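Local coordinates for acetyl-xylan esterase (Streptomyces lividans, PDB 2CC0) that removes acetyl groups from acetylated xylan as a metal-ion-dependent family 4 carbohydrate esterase involved in plant cell wall degradation, at the interface of chains A and B. Coordinates in Å, arbitrary orientation; residue numbers count along the deposited sequence, not the author numbering. Chains: chain A/B, Acetyl-xylan esterase.

The interface of chains A and B. Residues chain A 111-112, 115-116, 118-119; chain B 108, 111-112, 115.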
ATOM      1  N   ARG A 111     -10.337   4.765  -9.124  1.00  8.94           N
ATOM      2  CA  ARG A 111      -8.897   4.692  -9.414  1.00  8.83           C
ATOM      3  C   ARG A 111      -8.526   5.504 -10.669  1.00  9.24           C
ATOM      4  O   ARG A 111      -7.471   6.157 -10.715  1.00 10.09           O
ATOM      5  CB  ARG A 111      -8.423   3.229  -9.543  1.00  8.76           C
ATOM      6  CG  ARG A 111      -8.558   2.405  -8.251  1.00  9.43           C
ATOM      7  CD  ARG A 111      -7.272   2.491  -7.390  1.00  9.42           C
ATOM      8  NE  ARG A 111      -7.412   1.716  -6.151  1.00  9.96           N
ATOM      9  CZ  ARG A 111      -7.254   0.392  -6.077  1.00 10.42           C
ATOM     10  NH1 ARG A 111      -6.993  -0.312  -7.192  1.00 11.24           N
ATOM     11  NH2 ARG A 111      -7.373  -0.233  -4.896  1.00  8.71           N
ATOM     12  N   SER A 112      -9.372   5.451 -11.701  1.00  9.96           N
ATOM     13  CA  SER A 112      -9.118   6.211 -12.929  0.33 10.63           C
ATOM     14  C   SER A 112      -9.129   7.716 -12.657  1.00 10.54           C
ATOM     15  O   SER A 112      -8.292   8.456 -13.181  1.00 11.31           O
ATOM     16  CB  SER A 112     -10.122   5.844 -14.028  0.33 10.95           C
ATOM     17  OG  SER A 112     -11.417   6.339 -13.744  0.33 11.77           O
ATOM     18  N   ALA A 115      -5.972   8.722 -10.833  1.00  9.30           N
ATOM     19  CA  ALA A 115      -4.830   8.756 -11.767  1.00 10.79           C
ATOM     20  C   ALA A 115      -4.849  10.038 -12.602  1.00 11.16           C
ATOM     21  O   ALA A 115      -3.799  10.656 -12.818  1.00 13.13           O
ATOM     22  CB  ALA A 115      -4.848   7.532 -12.679  1.00 10.61           C
ATOM     23  N   LYS A 116      -6.046  10.450 -13.046  1.00 11.58           N
ATOM     24  CA  LYS A 116      -6.194  11.684 -13.819  1.00 11.83           C
ATOM     25  C   LYS A 116      -5.543  12.873 -13.090  1.00 11.83           C
ATOM     26  O   LYS A 116      -4.902  13.721 -13.716  1.00 13.49           O
ATOM     27  CB  LYS A 116      -7.681  11.974 -14.058  1.00 11.78           C
ATOM     28  CG  LYS A 116      -7.943  13.280 -14.817  1.00 12.64           C
ATOM     29  CD  LYS A 116      -9.419  13.506 -15.124  1.00 14.06           C
ATOM     30  CE  LYS A 116      -9.631  14.939 -15.610  1.00 15.93           C
ATOM     31  NZ  LYS A 116     -11.089  15.148 -15.847  1.00 18.55           N
ATOM     32  N   GLY A 118      -3.244  12.717 -10.682  1.00 11.00           N
ATOM     33  CA  GLY A 118      -1.935  12.375 -10.142  1.00 11.50           C
ATOM     34  C   GLY A 118      -1.932  12.046  -8.664  1.00 10.75           C
ATOM     35  O   GLY A 118      -0.943  12.330  -7.961  1.00 11.51           O
ATOM     36  N   LEU A 119      -3.025  11.440  -8.197  1.00  9.13           N
ATOM     37  CA  LEU A 119      -3.187  11.089  -6.783  1.00  8.69           C
ATOM     38  C   LEU A 119      -2.926   9.599  -6.523  1.00  8.64           C
ATOM     39  O   LEU A 119      -3.446   8.740  -7.219  1.00  9.46           O
ATOM     40  CB  LEU A 119      -4.620  11.428  -6.335  1.00  8.63           C
ATOM     41  CG  LEU A 119      -4.927  12.925  -6.300  1.00  8.44           C
ATOM     42  CD1 LEU A 119      -6.443  13.144  -6.275  1.00 10.57           C
ATOM     43  CD2 LEU A 119      -4.289  13.652  -5.091  1.00  9.46           C
TER
ATOM     44  N   ALA B 108       1.655   8.605 -13.294  1.00 11.84           N
ATOM     45  CA  ALA B 108       0.184   8.739 -13.394  1.00 12.36           C
ATOM     46  C   ALA B 108      -0.382   8.069 -14.659  1.00 12.15           C
ATOM     47  O   ALA B 108      -1.489   7.528 -14.649  1.00 11.92           O
ATOM     48  CB  ALA B 108      -0.243  10.208 -13.320  1.00 13.13           C
ATOM     49  N   ARG B 111      -0.618   4.481 -13.876  1.00  8.76           N
ATOM     50  CA  ARG B 111      -1.779   4.309 -12.982  1.00  9.06           C
ATOM     51  C   ARG B 111      -3.118   4.322 -13.733  1.00  9.55           C
ATOM     52  O   ARG B 111      -4.023   3.531 -13.408  1.00  9.50           O
ATOM     53  CB  ARG B 111      -1.764   5.369 -11.888  1.00  9.78           C
ATOM     54  CG  ARG B 111      -0.530   5.294 -10.958  1.00  9.70           C
ATOM     55  CD  ARG B 111      -0.827   4.446  -9.717  1.00 11.15           C
ATOM     56  NE  ARG B 111       0.322   4.360  -8.806  1.00 10.58           N
ATOM     57  CZ  ARG B 111       0.618   5.269  -7.868  1.00 10.33           C
ATOM     58  NH1 ARG B 111      -0.142   6.353  -7.731  1.00 11.75           N
ATOM     59  NH2 ARG B 111       1.676   5.104  -7.072  1.00 10.45           N
ATOM     60  N   SER B 112      -3.244   5.196 -14.740  1.00  9.79           N
ATOM     61  CA  SER B 112      -4.454   5.249 -15.567  0.33 10.40           C
ATOM     62  C   SER B 112      -4.682   3.936 -16.318  1.00 10.11           C
ATOM     63  O   SER B 112      -5.812   3.432 -16.394  1.00 10.83           O
ATOM     64  CB  SER B 112      -4.385   6.419 -16.545  0.33 10.52           C
ATOM     65  OG  SER B 112      -4.455   7.657 -15.856  0.33 11.03           O
ATOM     66  N   ALA B 115      -5.789   1.204 -13.932  1.00 10.15           N
ATOM     67  CA  ALA B 115      -7.211   1.407 -13.590  1.00 11.18           C
ATOM     68  C   ALA B 115      -8.151   0.923 -14.691  1.00 11.85           C
ATOM     69  O   ALA B 115      -9.158   0.291 -14.411  1.00 13.05           O
ATOM     70  CB  ALA B 115      -7.473   2.877 -13.223  1.00 11.50           C
TER
HETATM   71  O   HOH W   1      -2.724   7.154  -9.130  0.50 11.13           O
HETATM   72  O   HOH W   2      -7.232   8.100 -15.704  1.00 19.16           O
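Two copies of helix 108-116, one from each chain, pack against each other across a two-fold axis, and alanine methyls carry much of the close packing in this patch. The methyl of A:Ala115 pushes onto the backbone of the opposite helix, with its CB 3.7 Å from CA of B:Ser112 and also against CB of B:Arg111. Its twin, the B:Ala115 methyl, lies over the A:Arg111-A:Ser112 peptide, its CB 3.5 Å from the backbone N of A:Ser112. With so short a side chain at 115, the two helices can approach almost backbone to backbone. At the flank, the B:Ala108 methyl lies alongside the carbonyl of A:Ala115, near the C-terminal end of the A helix, CB to O 3.6 Å.

No direct polar bond crosses this patch; water does the bridging. B:Ser112 holds OG anti to its carbonyl carbon (chi1 -68°), which lets the hydroxyl turn back along its own helix and donate to B:Ala108 O at 3.2 Å, from above the carbonyl plane. The same OG meets water 2, which also contacts A:Ser112 O, and OG also lies 3.2 Å from CB of A:Ala115, a packing contact and not a hydrogen bond. An alanine at B:Ser112 would take away this hydroxyl and would probably cost the water bridge and loosen the packing on A:Ala115. The twin hydroxyl on A:Ser112 is turned differently, into the crowded position between N and the carbonyl carbon (chi1 71°), so the symmetry is not exact in detail.

B:Arg111 bends at chi2 (-93°) and sends its guanidinium toward the loop after the A helix. NH1 meets water 1 in plane at the guanidinium edge, 3.0 Å away, and the water passes the link to A:Leu119 O at 2.6 Å.

The pairing joins the two copies of the deposited assembly; whether it persists in solution the structure alone does not show. In each chain helix 108-116 runs through A:Gly118 and A:Leu119, or their twins, into strand 120-121.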